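Local structure of methionine-R-sulfoxide reductase (Neisseria meningitidis, 3MMH) at residues A[13-18]-A[142-147]; A[53-58]-A[76-81]. The protein reduces the R-form of free methionine sulfoxide back to methionine, using a GAF-type domain to hold the substrate. One frame throughout, in Å; residues are numbered along the deposited sequence.

Interaction 1 of 2, residues A[13-18]-A[142-147]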
loop_
_atom_site.group_PDB
_atom_site.type_symbol
_atom_site.label_atom_id
_atom_site.label_comp_id
_atom_site.label_asym_id
_atom_site.label_seq_id
_atom_site.Cartn_x
_atom_site.Cartn_y
_atom_site.Cartn_z
ATOM N N ALA A 13 5.934 -2.070 24.549
ATOM C CA ALA A 13 5.491 -3.437 24.643
ATOM C C ALA A 13 4.884 -3.884 23.314
ATOM O O ALA A 13 5.021 -5.038 22.923
ATOM C CB ALA A 13 4.505 -3.602 25.818
ATOM N N LEU A 14 4.137 -2.989 22.633
ATOM C CA LEU A 14 3.520 -3.365 21.374
ATOM C C LEU A 14 4.567 -3.629 20.297
ATOM O O LEU A 14 4.451 -4.577 19.539
ATOM C CB LEU A 14 2.479 -2.319 20.946
ATOM C CG LEU A 14 1.651 -2.696 19.705
ATOM C CD1 LEU A 14 0.863 -3.934 19.886
ATOM C CD2 LEU A 14 0.745 -1.518 19.323
ATOM N N TYR A 15 5.613 -2.812 20.224
ATOM C CA TYR A 15 6.695 -3.127 19.293
ATOM C C TYR A 15 7.249 -4.483 19.586
ATOM O O TYR A 15 7.561 -5.254 18.679
ATOM C CB TYR A 15 7.817 -2.081 19.376
ATOM C CG TYR A 15 7.586 -0.817 18.576
ATOM C CD1 TYR A 15 7.631 -0.888 17.186
ATOM C CD2 TYR A 15 7.424 0.407 19.160
ATOM C CE1 TYR A 15 7.523 0.263 16.426
ATOM C CE2 TYR A 15 7.314 1.574 18.405
ATOM C CZ TYR A 15 7.355 1.486 17.029
ATOM O OH TYR A 15 7.298 2.606 16.242
ATOM N N ARG A 16 7.529 -4.828 20.849
ATOM C CA ARG A 16 8.092 -6.126 21.161
ATOM C C ARG A 16 7.183 -7.271 20.742
ATOM O O ARG A 16 7.644 -8.342 20.374
ATOM C CB ARG A 16 8.416 -6.212 22.661
ATOM C CG ARG A 16 9.521 -5.286 23.078
ATOM C CD ARG A 16 10.058 -5.479 24.468
ATOM N NE ARG A 16 9.112 -5.128 25.498
ATOM C CZ ARG A 16 9.045 -3.958 26.135
ATOM N NH1 ARG A 16 9.832 -2.966 25.771
ATOM N NH2 ARG A 16 8.135 -3.772 27.115
ATOM N N GLU A 17 5.879 -7.044 20.830
ATOM C CA GLU A 17 4.876 -7.991 20.374
ATOM C C GLU A 17 4.778 -8.138 18.893
ATOM O O GLU A 17 4.662 -9.241 18.374
ATOM C CB GLU A 17 3.506 -7.650 20.990
ATOM C CG GLU A 17 2.395 -8.565 20.748
ATOM C CD GLU A 17 1.103 -8.199 21.425
ATOM O OE1 GLU A 17 0.961 -7.107 21.917
ATOM O OE2 GLU A 17 0.165 -9.027 21.445
ATOM N N VAL A 18 4.872 -7.018 18.172
ATOM C CA VAL A 18 4.562 -6.957 16.785
ATOM C C VAL A 18 5.781 -7.213 15.881
ATOM O O VAL A 18 5.631 -7.824 14.822
ATOM C CB VAL A 18 3.919 -5.648 16.496
ATOM C CG1 VAL A 18 3.853 -5.319 14.945
ATOM C CG2 VAL A 18 2.509 -5.691 17.065
ATOM N N ASP A 142 9.198 8.955 19.226
ATOM C CA ASP A 142 10.271 9.223 20.124
ATOM C C ASP A 142 11.349 8.130 20.019
ATOM O O ASP A 142 11.432 7.410 19.016
ATOM C CB ASP A 142 9.712 9.405 21.551
ATOM C CG ASP A 142 9.163 8.163 22.147
ATOM O OD1 ASP A 142 9.350 7.073 21.599
ATOM O OD2 ASP A 142 8.513 8.239 23.208
ATOM N N GLU A 143 12.207 8.049 21.045
ATOM C CA GLU A 143 13.313 7.124 20.996
ATOM C C GLU A 143 12.875 5.645 20.891
ATOM O O GLU A 143 13.598 4.821 20.351
ATOM C CB GLU A 143 14.298 7.338 22.170
ATOM C CG GLU A 143 13.829 6.875 23.505
ATOM C CD GLU A 143 12.946 7.867 24.234
ATOM O OE1 GLU A 143 12.582 8.907 23.650
ATOM O OE2 GLU A 143 12.581 7.527 25.431
ATOM N N THR A 144 11.719 5.337 21.430
ATOM C CA THR A 144 11.193 3.969 21.315
ATOM C C THR A 144 10.927 3.641 19.857
ATOM O O THR A 144 11.287 2.582 19.353
ATOM C CB THR A 144 9.925 3.798 22.162
ATOM O OG1 THR A 144 10.268 4.014 23.544
ATOM C CG2 THR A 144 9.285 2.475 22.039
ATOM N N ASP A 145 10.275 4.581 19.159
ATOM C CA ASP A 145 10.023 4.357 17.723
ATOM C C ASP A 145 11.344 4.266 16.928
ATOM O O ASP A 145 11.517 3.459 16.075
ATOM C CB ASP A 145 9.155 5.499 17.150
ATOM C CG ASP A 145 7.891 5.596 17.915
ATOM O OD1 ASP A 145 6.916 4.810 17.667
ATOM O OD2 ASP A 145 7.790 6.494 18.806
ATOM N N ALA A 146 12.301 5.159 17.260
ATOM C CA ALA A 146 13.571 5.120 16.537
ATOM C C ALA A 146 14.215 3.769 16.737
ATOM O O ALA A 146 14.750 3.169 15.803
ATOM C CB ALA A 146 14.460 6.275 16.997
ATOM N N LEU A 147 14.273 3.254 17.962
ATOM C CA LEU A 147 14.916 1.979 18.235
ATOM C C LEU A 147 14.235 0.836 17.458
ATOM O O LEU A 147 14.879 0.080 16.734
ATOM C CB LEU A 147 14.920 1.678 19.734
ATOM C CG LEU A 147 15.647 0.380 20.126
ATOM C CD1 LEU A 147 17.161 0.669 20.135
ATOM C CD2 LEU A 147 15.195 -0.098 21.528
#

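Interaction 2 of 2, residues A[53-58]-A[76-81]. With SME (methionine sulfoxide), chain C.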
loop_
_atom_site.group_PDB
_atom_site.type_symbol
_atom_site.label_atom_id
_atom_site.label_comp_id
_atom_site.label_asym_id
_atom_site.label_seq_id
_atom_site.Cartn_x
_atom_site.Cartn_y
_atom_site.Cartn_z
ATOM N N GLY A 53 4.392 4.062 5.666
ATOM C CA GLY A 53 4.735 3.432 4.423
ATOM C C GLY A 53 6.119 3.678 3.984
ATOM O O GLY A 53 6.997 4.039 4.823
ATOM N N PHE A 54 6.394 3.503 2.714
ATOM C CA PHE A 54 7.747 3.464 2.168
ATOM C C PHE A 54 7.888 4.343 0.961
ATOM O O PHE A 54 6.955 4.435 0.139
ATOM C CB PHE A 54 8.136 2.036 1.821
ATOM C CG PHE A 54 8.118 1.101 3.016
ATOM C CD1 PHE A 54 9.213 0.996 3.831
ATOM C CD2 PHE A 54 6.949 0.440 3.386
ATOM C CE1 PHE A 54 9.142 0.160 4.947
ATOM C CE2 PHE A 54 6.887 -0.402 4.485
ATOM C CZ PHE A 54 8.012 -0.481 5.279
ATOM N N TYR A 55 9.096 4.853 0.790
ATOM C CA TYR A 55 9.584 5.372 -0.483
ATOM C C TYR A 55 10.847 4.637 -0.837
ATOM O O TYR A 55 11.628 4.277 0.066
ATOM C CB TYR A 55 9.903 6.879 -0.409
ATOM C CG TYR A 55 8.748 7.807 -0.312
ATOM C CD1 TYR A 55 8.358 8.561 -1.433
ATOM C CD2 TYR A 55 8.024 8.016 0.887
ATOM C CE1 TYR A 55 7.294 9.395 -1.380
ATOM C CE2 TYR A 55 6.942 8.868 0.949
ATOM C CZ TYR A 55 6.544 9.562 -0.206
ATOM O OH TYR A 55 5.455 10.390 -0.160
ATOM N N LEU A 56 11.097 4.436 -2.102
ATOM C CA LEU A 56 12.252 3.666 -2.599
ATOM C C LEU A 56 13.108 4.543 -3.506
ATOM O O LEU A 56 12.574 5.348 -4.282
ATOM C CB LEU A 56 11.825 2.376 -3.323
ATOM C CG LEU A 56 11.102 1.374 -2.424
ATOM C CD1 LEU A 56 10.547 0.220 -3.281
ATOM C CD2 LEU A 56 11.939 0.905 -1.228
ATOM N N VAL A 57 14.413 4.406 -3.409
ATOM C CA VAL A 57 15.314 5.206 -4.218
ATOM C C VAL A 57 15.232 4.801 -5.704
ATOM O O VAL A 57 15.370 3.615 -6.017
ATOM C CB VAL A 57 16.771 5.087 -3.693
ATOM C CG1 VAL A 57 17.745 5.713 -4.685
ATOM C CG2 VAL A 57 16.886 5.690 -2.307
ATOM N N ASP A 58 15.093 5.794 -6.562
ATOM C CA ASP A 58 15.192 5.702 -8.001
ATOM C C ASP A 58 16.502 6.280 -8.410
ATOM O O ASP A 58 16.668 7.502 -8.417
ATOM C CB ASP A 58 14.071 6.452 -8.700
ATOM C CG ASP A 58 14.104 6.296 -10.184
ATOM O OD1 ASP A 58 14.745 5.419 -10.735
ATOM O OD2 ASP A 58 13.489 7.149 -10.822
ATOM N N THR A 76 4.347 11.617 -4.827
ATOM C CA THR A 76 4.987 10.460 -5.411
ATOM C C THR A 76 6.490 10.493 -5.452
ATOM O O THR A 76 7.079 9.448 -5.537
ATOM C CB THR A 76 4.409 10.031 -6.753
ATOM O OG1 THR A 76 4.727 11.053 -7.697
ATOM C CG2 THR A 76 2.880 9.787 -6.671
ATOM N N ARG A 77 7.057 11.677 -5.376
ATOM C CA ARG A 77 8.469 11.911 -5.557
ATOM C C ARG A 77 9.042 12.885 -4.580
ATOM O O ARG A 77 8.522 13.908 -4.415
ATOM C CB ARG A 77 8.795 12.341 -7.000
ATOM C CG ARG A 77 8.657 11.165 -7.955
ATOM C CD ARG A 77 8.897 11.400 -9.384
ATOM N NE ARG A 77 8.705 10.112 -10.070
ATOM C CZ ARG A 77 9.612 9.212 -10.435
ATOM N NH1 ARG A 77 10.895 9.399 -10.217
ATOM N NH2 ARG A 77 9.208 8.121 -11.066
ATOM N N ILE A 78 10.142 12.529 -3.938
ATOM C CA ILE A 78 10.863 13.410 -3.000
ATOM C C ILE A 78 12.342 13.457 -3.471
ATOM O O ILE A 78 13.026 12.450 -3.457
ATOM C CB ILE A 78 10.734 12.919 -1.536
ATOM C CG1 ILE A 78 9.250 12.882 -1.106
ATOM C CG2 ILE A 78 11.493 13.875 -0.603
ATOM C CD1 ILE A 78 9.045 12.224 0.199
ATOM N N PRO A 79 12.828 14.633 -3.851
ATOM C CA PRO A 79 14.215 14.735 -4.245
ATOM C C PRO A 79 15.186 14.377 -3.118
ATOM O O PRO A 79 14.945 14.732 -1.952
ATOM C CB PRO A 79 14.376 16.188 -4.683
ATOM C CG PRO A 79 13.016 16.646 -4.953
ATOM C CD PRO A 79 12.120 15.915 -4.026
ATOM N N PHE A 80 16.366 13.864 -3.517
ATOM C CA PHE A 80 17.466 13.720 -2.557
ATOM C C PHE A 80 17.641 15.013 -1.752
ATOM O O PHE A 80 17.709 16.086 -2.329
ATOM C CB PHE A 80 18.780 13.447 -3.320
ATOM C CG PHE A 80 19.967 13.333 -2.446
ATOM C CD1 PHE A 80 20.213 12.184 -1.758
ATOM C CD2 PHE A 80 20.805 14.427 -2.237
ATOM C CE1 PHE A 80 21.276 12.075 -0.929
ATOM C CE2 PHE A 80 21.855 14.357 -1.367
ATOM C CZ PHE A 80 22.132 13.186 -0.688
ATOM N N GLY A 81 17.781 14.882 -0.445
ATOM C CA GLY A 81 18.059 15.986 0.449
ATOM C C GLY A 81 16.927 16.877 0.797
ATOM O O GLY A 81 17.138 17.762 1.622
HETATM N N SME C . 6.778 14.534 5.262
HETATM C CA SME C . 7.691 13.862 4.307
HETATM C CB SME C . 7.034 13.589 2.937
HETATM C CG SME C . 6.226 12.285 2.835
HETATM S S SME C . 4.631 12.417 3.536
HETATM O OE SME C . 4.435 13.090 4.807
HETATM C CE SME C . 4.071 10.779 3.330
HETATM C C SME C . 8.974 14.634 4.178
HETATM O O SME C . 9.874 14.138 3.485
HETATM O OXT SME C . 9.106 15.750 4.812
#

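Interaction 1 of 2, residues A[13-18]-A[142-147]
Tyr15 and Asp145 both set their CG anti to their own carbonyl carbon (chi1 -82° and -57°), and this swings the phenol of helix 11-27 and the carboxylate of helix 143-165 into the gap between the two helices. There the phenol donates a hydrogen bond to the carboxylate, Tyr15 OH to Asp145 OD1, at 2.7 Å. OD1 lies at the edge of the ring, in its plane, and accepts with its anti lone pair; ring and carboxylate planes stand 73° apart. Thr144 CG2 comes obliquely to Tyr15 CD2 at 4.0 Å, a methyl contact beside the polar one. Phe47 and Tyr148 also meet the Tyr15 ring.

The other oxygen looks after the helix start. Asp145 OD2 takes the backbone N of Asp142 at 2.9 Å, while Asp142 OD1 receives Thr144 N from above its carboxylate plane, also at 2.9 Å: a capping box. Lys11 forms salt bridges with both carboxylates, and Asp145, with Gln140, also belongs to a magnesium site. With a phenol on one oxygen, an amide and a lysine on the other, and a helix N-terminus beside it, the buried Asp145 carboxylate would be expected to stay ionised.

Interaction 2 of 2, residues A[53-58]-A[76-81]
In one of two modelled conformers, and so perhaps not permanently, Ile78 lays its CD1 methyl over one face of the Tyr55 ring, 3.8 Å from the centroid and 19° off the ring normal, a CH-pi contact in which the two side chains cross at about a right angle. The methyl sits toward the phenol end of the ring, with CD1 3.7 Å from both Tyr55 CZ and CE1. With CG1 anti to the carbonyl carbon and the chain extended beyond it, CD1 reaches both partners: the ring, and the bound methionine sulfoxide, whose CB is 3.7 Å from Ile78 CD1. The substrate's CG lies 3.6 Å from Tyr55 OH. That hydroxyl bonds to Cys75 O, which probably steadies the phenol where it borders the substrate.

Strands 51-58 and 77-79 belong to the antiparallel sheet of the GAF domain, but strand 63-70 runs between them. The two segments therefore share no backbone pairing, and their side chains meet across that middle strand, building one wall of the substrate pocket at the Tyr55 end.

Toward Asp58 the contact thins out. Asp58 OD2 and Arg77 NH1 form a salt bridge at 3.5 Å, and its hydrogen bond is weak although nearly straight (168°). The oxygen comes to the edge of the guanidinium, in its plane, with the carboxylate plane turned 68° away. Both groups have other partners on this partly exposed side: Asp58 OD2 bonds to Ser61, Arg77 NH1 pairs with Glu63, and Arg77 NE makes a salt bridge to Glu29 of the second subunit, which also bonds to Thr76 OG1.

Interactions 1 and 2 lie on opposite sides of the chain's centre, their centres about 24 Å apart, and they share no helix or strand. Interaction 1 is a buried join between the first and last helices of the chain, closing a loop of sequence within which interaction 2 is nested; interaction 2 spans strands of the sheet and is only partly buried. Each turns on a tyrosine, used differently. Tyr15 spends its hydroxyl across the contact on a carboxylate, whereas Tyr55 offers its ring face to an aliphatic methyl and bonds elsewhere through its hydroxyl. Residues 13-18 and 142-147 touch no other subunit, while 76-81 reaches both the substrate and the second subunit.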